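Local coordinates for phosphoenolpyruvate-protein phosphotransferase (Coxiella burnetii, PDB 3TRC), which probably transfers the phosphoryl group of phosphoenolpyruvate to a histidine of a partner protein, this chain being its GAF domain, at residues Ser44-Asp49 with Leu71-Gly76; Gly108-His113 with Gln133-His138. All blocks are in the same frame, centred on the assembly; numbering follows the deposited sequence.

Contact 1 of 2, residues Ser44-Asp49 with Leu71-Gly76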
ATOM      1  N   SER A  44      16.330  -4.034   8.484  1.00 12.51           N
ATOM      2  CA  SER A  44      16.758  -2.741   9.002  1.00 10.74           C
ATOM      3  C   SER A  44      16.269  -1.620   8.102  1.00 13.03           C
ATOM      4  O   SER A  44      16.132  -1.798   6.892  1.00 14.68           O
ATOM      5  CB  SER A  44      18.290  -2.686   9.104  1.00 13.52           C
ATOM      6  OG  SER A  44      18.770  -3.725   9.950  1.00 15.17           O
ATOM      7  N   LEU A  45      16.012  -0.466   8.702  1.00 11.31           N
ATOM      8  CA  LEU A  45      15.549   0.691   7.953  1.00 11.81           C
ATOM      9  C   LEU A  45      16.464   1.862   8.273  1.00 11.79           C
ATOM     10  O   LEU A  45      16.674   2.192   9.439  1.00 12.44           O
ATOM     11  CB  LEU A  45      14.094   1.007   8.317  1.00 16.99           C
ATOM     12  CG  LEU A  45      13.339   1.935   7.363  1.00 26.93           C
ATOM     13  CD1 LEU A  45      11.839   1.705   7.469  1.00 33.17           C
ATOM     14  CD2 LEU A  45      13.693   3.389   7.626  1.00 26.44           C
ATOM     15  N   PHE A  46      17.034   2.453   7.227  1.00 12.04           N
ATOM     16  CA  PHE A  46      17.940   3.582   7.365  1.00 11.68           C
ATOM     17  C   PHE A  46      17.264   4.810   6.801  1.00 12.94           C
ATOM     18  O   PHE A  46      16.537   4.726   5.809  1.00 13.21           O
ATOM     19  CB  PHE A  46      19.229   3.340   6.573  1.00 12.72           C
ATOM     20  CG  PHE A  46      20.096   2.244   7.127  1.00 11.61           C
ATOM     21  CD1 PHE A  46      19.885   0.925   6.771  1.00 14.56           C
ATOM     22  CD2 PHE A  46      21.143   2.544   7.990  1.00 15.03           C
ATOM     23  CE1 PHE A  46      20.697  -0.087   7.273  1.00 15.43           C
ATOM     24  CE2 PHE A  46      21.950   1.543   8.502  1.00 13.04           C
ATOM     25  CZ  PHE A  46      21.736   0.231   8.144  1.00 13.13           C
ATOM     26  N   ILE A  47      17.513   5.956   7.419  1.00 12.55           N
ATOM     27  CA  ILE A  47      17.009   7.212   6.880  1.00 12.27           C
ATOM     28  C   ILE A  47      18.181   8.120   6.519  1.00 13.15           C
ATOM     29  O   ILE A  47      19.183   8.169   7.234  1.00 14.99           O
ATOM     30  CB  ILE A  47      16.051   7.901   7.871  1.00 15.58           C
ATOM     31  CG1 ILE A  47      14.802   7.033   8.070  1.00 18.83           C
ATOM     32  CG2 ILE A  47      15.643   9.272   7.360  1.00 14.08           C
ATOM     33  CD1 ILE A  47      13.682   7.738   8.813  1.00 23.83           C
ATOM     34  N   CYS A  48      18.061   8.819   5.391  1.00 13.17           N
ATOM     35  CA  CYS A  48      19.113   9.733   4.956  1.00 13.57           C
ATOM     36  C   CYS A  48      19.266  10.927   5.886  1.00 16.48           C
ATOM     37  O   CYS A  48      18.279  11.559   6.273  1.00 17.49           O
ATOM     38  CB  CYS A  48      18.821  10.250   3.551  1.00 14.05           C
ATOM     39  SG  CYS A  48      18.837   8.987   2.294  1.00 16.79           S
ATOM     40  N   ASP A  49      20.516  11.228   6.227  1.00 14.48           N
ATOM     41  CA  ASP A  49      20.876  12.443   6.954  1.00 13.88           C
ATOM     42  C   ASP A  49      21.687  13.273   5.971  1.00 15.33           C
ATOM     43  O   ASP A  49      22.908  13.154   5.904  1.00 18.12           O
ATOM     44  CB  ASP A  49      21.718  12.088   8.188  1.00 15.99           C
ATOM     45  CG  ASP A  49      22.057  13.299   9.044  1.00 22.48           C
ATOM     46  OD1 ASP A  49      21.763  14.439   8.626  1.00 25.03           O
ATOM     47  OD2 ASP A  49      22.627  13.106  10.138  1.00 21.50           O
ATOM     48  N   LEU A  71      24.049   3.934  14.365  1.00 14.45           N
ATOM     49  CA  LEU A  71      24.823   3.402  13.249  1.00 14.16           C
ATOM     50  C   LEU A  71      24.695   4.300  12.024  1.00 14.23           C
ATOM     51  O   LEU A  71      23.593   4.557  11.549  1.00 14.21           O
ATOM     52  CB  LEU A  71      24.369   1.984  12.908  1.00 13.61           C
ATOM     53  CG  LEU A  71      25.072   1.344  11.710  1.00 14.71           C
ATOM     54  CD1 LEU A  71      26.567   1.199  11.966  1.00 15.90           C
ATOM     55  CD2 LEU A  71      24.441  -0.001  11.396  1.00 16.10           C
ATOM     56  N   ARG A  72      25.833   4.776  11.525  1.00 13.46           N
ATOM     57  CA  ARG A  72      25.862   5.671  10.375  1.00 15.79           C
ATOM     58  C   ARG A  72      26.752   5.109   9.272  1.00 17.80           C
ATOM     59  O   ARG A  72      27.862   4.635   9.528  1.00 21.31           O
ATOM     60  CB  ARG A  72      26.331   7.070  10.796  1.00 16.60           C
ATOM     61  CG  ARG A  72      25.321   7.789  11.669  1.00 18.23           C
ATOM     62  CD  ARG A  72      25.865   9.047  12.328  1.00 19.24           C
ATOM     63  NE  ARG A  72      24.765   9.782  12.942  1.00 19.95           N
ATOM     64  CZ  ARG A  72      24.015  10.668  12.296  1.00 19.84           C
ATOM     65  NH1 ARG A  72      24.270  10.955  11.023  1.00 18.69           N
ATOM     66  NH2 ARG A  72      23.020  11.274  12.924  1.00 21.82           N
ATOM     67  N   LEU A  73      26.250   5.157   8.043  1.00 13.96           N
ATOM     68  CA  LEU A  73      26.972   4.642   6.887  1.00 14.25           C
ATOM     69  C   LEU A  73      27.072   5.761   5.863  1.00 16.04           C
ATOM     70  O   LEU A  73      26.086   6.435   5.590  1.00 15.35           O
ATOM     71  CB  LEU A  73      26.224   3.451   6.287  1.00 16.55           C
ATOM     72  CG  LEU A  73      25.989   2.260   7.221  1.00 17.63           C
ATOM     73  CD1 LEU A  73      25.118   1.210   6.533  1.00 17.94           C
ATOM     74  CD2 LEU A  73      27.310   1.661   7.663  1.00 19.34           C
ATOM     75  N   LYS A  74      28.257   5.966   5.300  1.00 16.03           N
ATOM     76  CA  LYS A  74      28.458   7.078   4.376  1.00 15.66           C
ATOM     77  C   LYS A  74      27.745   6.877   3.046  1.00 13.59           C
ATOM     78  O   LYS A  74      27.718   5.768   2.501  1.00 15.19           O
ATOM     79  CB  LYS A  74      29.952   7.309   4.130  1.00 19.51           C
ATOM     80  CG  LYS A  74      30.719   7.773   5.356  1.00 24.39           C
ATOM     81  CD  LYS A  74      30.276   9.160   5.781  1.00 31.31           C
ATOM     82  CE  LYS A  74      31.161   9.709   6.888  1.00 35.92           C
ATOM     83  NZ  LYS A  74      30.721  11.066   7.319  1.00 37.04           N
ATOM     84  N   PHE A  75      27.163   7.951   2.523  1.00 15.10           N
ATOM     85  CA  PHE A  75      26.569   7.911   1.193  1.00 16.92           C
ATOM     86  C   PHE A  75      27.596   7.357   0.205  1.00 18.76           C
ATOM     87  O   PHE A  75      28.771   7.724   0.246  1.00 21.11           O
ATOM     88  CB  PHE A  75      26.148   9.309   0.718  1.00 17.94           C
ATOM     89  CG  PHE A  75      24.910   9.861   1.391  1.00 18.16           C
ATOM     90  CD1 PHE A  75      24.175   9.104   2.286  1.00 18.16           C
ATOM     91  CD2 PHE A  75      24.484  11.154   1.105  1.00 18.06           C
ATOM     92  CE1 PHE A  75      23.037   9.625   2.889  1.00 17.85           C
ATOM     93  CE2 PHE A  75      23.349  11.682   1.705  1.00 18.73           C
ATOM     94  CZ  PHE A  75      22.626  10.917   2.603  1.00 16.26           C
ATOM     95  N   GLY A  76      27.150   6.469  -0.674  1.00 20.58           N
ATOM     96  CA  GLY A  76      27.960   6.025  -1.795  1.00 21.73           C
ATOM     97  C   GLY A  76      28.821   4.823  -1.470  1.00 26.21           C
ATOM     98  O   GLY A  76      29.394   4.201  -2.366  1.00 31.32           O
TER
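The Phe46 ring meets Leu71 at its edge, where Leu71 CD2 lies near the ring plane, 4.1 Å from Phe46 CE2. A second methyl, Leu73 CD1, approaches the same CE2 corner obliquely at 3.7 Å and also touches CZ, so two leucines flanking Arg72, one just before strand 72-74 and one within it, touch the outer end of one phenyl. The guanidinium of Arg72 takes Asp49 at its edge. Its bond from NH1 to Asp49 OD2 measures 2.8 Å at 163° and lies nearly in the guanidinium plane, whereas NH2 makes only a weak bond to the same oxygen. OD2 is met on its anti side and the two planes stand 62° apart, so this salt bridge is not the coplanar, two-oxygen kind. With CG anti to the backbone N (chi1 -176°), the Asp49 carboxylate comes nearer to 71-76 than its CB direction alone would bring it. His52 ND1 is a further partner of OD2; NH1 is in turn shared with Glu54. At the other end, the Phe75 ring comes in obliquely: its CZ reaches Cys48 CB at 4.0 Å, and Cys48 SG lies 5.1 Å from the ring centroid in an oblique sulfur-aromatic contact. Phe75 also meets the Tyr55 ring, and Tyr55 and Gly76 belong to the sodium site. The segments do not pair directly: even the closest CA pair, Cys48 and Phe75, is 8.5 Å apart, because strand 54-61 lies between them in the antiparallel sheet. Side chains therefore reach past that middle strand, while Leu45 and Ile47, alternating with Phe46, pack on helices 23-37 and 142-164.

Contact 2 of 2, residues Gly108-His113 with Gln133-His138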
ATOM      1  N   GLY A 108      29.700  -8.039  15.721  1.00 25.72           N
ATOM      2  CA  GLY A 108      29.171  -9.210  16.395  1.00 24.66           C
ATOM      3  C   GLY A 108      27.764  -9.600  15.986  1.00 24.95           C
ATOM      4  O   GLY A 108      26.995 -10.122  16.796  1.00 24.54           O
ATOM      5  N   GLU A 109      27.419  -9.350  14.726  1.00 23.02           N
ATOM      6  CA  GLU A 109      26.119  -9.746  14.204  1.00 23.55           C
ATOM      7  C   GLU A 109      26.193 -11.140  13.578  1.00 24.31           C
ATOM      8  O   GLU A 109      27.283 -11.676  13.366  1.00 23.93           O
ATOM      9  CB  GLU A 109      25.619  -8.723  13.180  1.00 23.99           C
ATOM     10  CG  GLU A 109      25.556  -7.299  13.714  1.00 23.78           C
ATOM     11  CD  GLU A 109      24.421  -7.082  14.700  1.00 24.61           C
ATOM     12  OE1 GLU A 109      23.711  -8.059  15.019  1.00 24.21           O
ATOM     13  OE2 GLU A 109      24.236  -5.929  15.149  1.00 24.27           O
ATOM     14  N   GLU A 110      25.034 -11.729  13.298  1.00 25.90           N
ATOM     15  CA  GLU A 110      24.981 -13.039  12.653  1.00 28.61           C
ATOM     16  C   GLU A 110      25.534 -12.986  11.232  1.00 26.70           C
ATOM     17  O   GLU A 110      25.581 -11.924  10.613  1.00 23.44           O
ATOM     18  CB  GLU A 110      23.547 -13.579  12.627  1.00 35.05           C
ATOM     19  CG  GLU A 110      23.020 -14.047  13.970  1.00 43.96           C
ATOM     20  CD  GLU A 110      21.960 -15.124  13.828  1.00 50.93           C
ATOM     21  OE1 GLU A 110      22.334 -16.313  13.717  1.00 56.24           O
ATOM     22  OE2 GLU A 110      20.759 -14.788  13.824  1.00 51.03           O
ATOM     23  N   ASP A 111      25.950 -14.141  10.720  1.00 29.65           N
ATOM     24  CA  ASP A 111      26.511 -14.235   9.376  1.00 31.16           C
ATOM     25  C   ASP A 111      25.425 -14.358   8.314  1.00 24.42           C
ATOM     26  O   ASP A 111      25.053 -15.463   7.918  1.00 23.85           O
ATOM     27  CB  ASP A 111      27.465 -15.425   9.273  1.00 41.84           C
ATOM     28  CG  ASP A 111      28.819 -15.140   9.888  1.00 53.02           C
ATOM     29  OD1 ASP A 111      29.353 -14.031   9.664  1.00 55.74           O
ATOM     30  OD2 ASP A 111      29.348 -16.025  10.595  1.00 56.22           O
ATOM     31  N   TYR A 112      24.929 -13.221   7.842  1.00 18.80           N
ATOM     32  CA  TYR A 112      23.897 -13.229   6.809  1.00 19.23           C
ATOM     33  C   TYR A 112      24.501 -13.370   5.423  1.00 19.98           C
ATOM     34  O   TYR A 112      25.669 -13.041   5.199  1.00 20.11           O
ATOM     35  CB  TYR A 112      23.037 -11.965   6.876  1.00 18.75           C
ATOM     36  CG  TYR A 112      22.427 -11.741   8.231  1.00 19.22           C
ATOM     37  CD1 TYR A 112      21.494 -12.631   8.747  1.00 19.52           C
ATOM     38  CD2 TYR A 112      22.787 -10.646   9.003  1.00 20.62           C
ATOM     39  CE1 TYR A 112      20.935 -12.436   9.993  1.00 20.29           C
ATOM     40  CE2 TYR A 112      22.232 -10.440  10.249  1.00 20.89           C
ATOM     41  CZ  TYR A 112      21.309 -11.335  10.741  1.00 22.48           C
ATOM     42  OH  TYR A 112      20.760 -11.127  11.986  1.00 23.54           O
ATOM     43  N   HIS A 113      23.696 -13.870   4.495  1.00 18.60           N
ATOM     44  CA  HIS A 113      24.146 -14.055   3.127  1.00 20.76           C
ATOM     45  C   HIS A 113      23.144 -13.468   2.147  1.00 19.27           C
ATOM     46  O   HIS A 113      23.456 -12.504   1.453  1.00 19.80           O
ATOM     47  CB  HIS A 113      24.422 -15.534   2.855  1.00 20.20           C
ATOM     48  CG  HIS A 113      25.564 -16.076   3.654  1.00 19.69           C
ATOM     49  ND1 HIS A 113      26.868 -16.035   3.208  1.00 22.58           N
ATOM     50  CD2 HIS A 113      25.606 -16.630   4.889  1.00 20.22           C
ATOM     51  CE1 HIS A 113      27.661 -16.561   4.124  1.00 21.50           C
ATOM     52  NE2 HIS A 113      26.922 -16.929   5.155  1.00 20.53           N
ATOM     53  N   GLN A 133      17.711  -9.236   5.233  1.00 11.86           N
ATOM     54  CA  GLN A 133      18.798 -10.206   5.175  1.00 11.33           C
ATOM     55  C   GLN A 133      18.345 -11.556   5.691  1.00 10.80           C
ATOM     56  O   GLN A 133      17.414 -11.649   6.481  1.00 11.48           O
ATOM     57  CB  GLN A 133      19.994  -9.716   5.993  1.00 12.52           C
ATOM     58  CG  GLN A 133      20.460  -8.309   5.613  1.00 12.63           C
ATOM     59  CD  GLN A 133      21.610  -7.818   6.475  1.00 19.68           C
ATOM     60  OE1 GLN A 133      21.407  -7.117   7.473  1.00 20.63           O
ATOM     61  NE2 GLN A 133      22.830  -8.183   6.094  1.00 18.67           N
ATOM     62  N   GLN A 134      18.998 -12.611   5.222  1.00 11.14           N
ATOM     63  CA  GLN A 134      18.723 -13.937   5.750  1.00 10.99           C
ATOM     64  C   GLN A 134      20.000 -14.756   5.816  1.00 11.87           C
ATOM     65  O   GLN A 134      20.969 -14.478   5.111  1.00 14.46           O
ATOM     66  CB  GLN A 134      17.638 -14.654   4.938  1.00 12.45           C
ATOM     67  CG  GLN A 134      17.909 -14.746   3.454  1.00 11.88           C
ATOM     68  CD  GLN A 134      16.656 -15.084   2.665  1.00 13.56           C
ATOM     69  OE1 GLN A 134      15.568 -15.214   3.227  1.00 14.55           O
ATOM     70  NE2 GLN A 134      16.808 -15.233   1.357  1.00 15.04           N
ATOM     71  N   LEU A 135      19.992 -15.754   6.688  1.00 16.15           N
ATOM     72  CA  LEU A 135      21.140 -16.625   6.875  1.00 16.10           C
ATOM     73  C   LEU A 135      21.386 -17.517   5.660  1.00 18.03           C
ATOM     74  O   LEU A 135      22.536 -17.808   5.325  1.00 21.23           O
ATOM     75  CB  LEU A 135      20.936 -17.479   8.128  1.00 17.47           C
ATOM     76  CG  LEU A 135      20.814 -16.699   9.441  1.00 19.50           C
ATOM     77  CD1 LEU A 135      20.209 -17.565  10.537  1.00 21.37           C
ATOM     78  CD2 LEU A 135      22.164 -16.135   9.869  1.00 19.70           C
ATOM     79  N   GLU A 136      20.313 -17.955   5.002  1.00 15.11           N
ATOM     80  CA  GLU A 136      20.450 -18.813   3.833  1.00 18.89           C
ATOM     81  C   GLU A 136      21.101 -18.022   2.714  1.00 17.09           C
ATOM     82  O   GLU A 136      20.868 -16.816   2.580  1.00 16.05           O
ATOM     83  CB  GLU A 136      19.083 -19.322   3.360  1.00 24.20           C
ATOM     84  CG  GLU A 136      18.375 -20.246   4.336  1.00 35.08           C
ATOM     85  CD  GLU A 136      18.809 -21.692   4.197  1.00 44.00           C
ATOM     86  OE1 GLU A 136      19.391 -22.043   3.149  1.00 46.11           O
ATOM     87  OE2 GLU A 136      18.565 -22.480   5.136  1.00 48.09           O
ATOM     88  N   SER A 137      21.918 -18.693   1.912  1.00 15.99           N
ATOM     89  CA  SER A 137      22.512 -18.052   0.745  1.00 16.88           C
ATOM     90  C   SER A 137      21.541 -18.129  -0.432  1.00 18.24           C
ATOM     91  O   SER A 137      21.824 -18.752  -1.456  1.00 16.54           O
ATOM     92  CB  SER A 137      23.859 -18.693   0.392  1.00 19.33           C
ATOM     93  OG  SER A 137      24.817 -18.447   1.410  1.00 23.70           O
ATOM     94  N   HIS A 138      20.384 -17.497  -0.261  1.00 16.77           N
ATOM     95  CA  HIS A 138      19.342 -17.472  -1.277  1.00 15.42           C
ATOM     96  C   HIS A 138      19.002 -16.035  -1.563  1.00 15.24           C
ATOM     97  O   HIS A 138      18.870 -15.235  -0.638  1.00 14.46           O
ATOM     98  CB  HIS A 138      18.063 -18.127  -0.753  1.00 17.31           C
ATOM     99  CG  HIS A 138      18.177 -19.598  -0.524  1.00 18.36           C
ATOM    100  ND1 HIS A 138      17.134 -20.356  -0.035  1.00 23.33           N
ATOM    101  CD2 HIS A 138      19.209 -20.453  -0.714  1.00 18.65           C
ATOM    102  CE1 HIS A 138      17.520 -21.615   0.065  1.00 21.58           C
ATOM    103  NE2 HIS A 138      18.776 -21.701  -0.335  1.00 19.20           N
TER
HETATM  104  O   HOH W   1      22.899 -10.094   3.820  0.98 19.05           O
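With chi1 at -55°, Tyr112 sets CG anti to its carbonyl carbon, and His113 takes the same first torsion; on consecutive residues this leaves Tyr112 against Gln133 and Leu135, and His113 by Leu135 O and Ser137. The Tyr112 ring is touched by Leu135 CD2, which comes obliquely to within 3.7 Å of Tyr112 CD1, and by Gln133, whose NE2 lies 3.8 Å from Tyr112 CD2. The Gln133 side chain, extended beyond CG, crosses Tyr112 at about a right angle, its amide plane turned 52° from the ring. Leu135 CD2 also packs against Asp111 O and the Glu110 side chain. His113 turns its ring edge to Leu135 O, 3.3 Å from His113 CD2, while Ser137 OG sits obliquely, 3.3 Å from His113 CB. The polar end of this ring is held by Asp94, which is hydrogen-bonded to ND1. Between the backbones, His113 N donates to Gln134 O at 2.9 Å and a nearly straight 175°. A water accepts from Gln133 NE2 and donates weakly to His113 O, bridging side chain to main chain beside that bond. Within 133-138, Gln134 NE2 bonds His138 O at 2.9 Å, approaching from above the carbonyl plane. Asp111 and Ser137 each centre an inverse gamma turn, and both segments bend there. Gln134 and Glu136 are also backbone-bonded to Gly114, so the link from His113 continues the antiparallel pairing of strands 114-122 and 125-134. This is the open end of a beta hairpin within the GAF sheet, where the incoming loop and the outgoing chain lie side by side at the protein surface.

How the contacts relate
From the N terminus, helices 3-19 and 23-37 precede strand 42-49, where contact 1 begins. The chain turns back through strand 54-61, and contact 1 closes that excursion when 71-76 returns to the sheet edge. After helix 78-86 and strand 90-92, contact 2 opens at 108-113 and closes across the 114-122/125-134 hairpin at 133-138. The two are thus in series, neither nested nor crossed. Their centres are 20 Å apart and their nearest atoms about 5 Å, without touching. The sheet joins them: strands 42-49 and 125-134 are antiparallel neighbours, so contact 1 ties the 72-74 edge toward the middle and contact 2 finishes the hairpin on the other side.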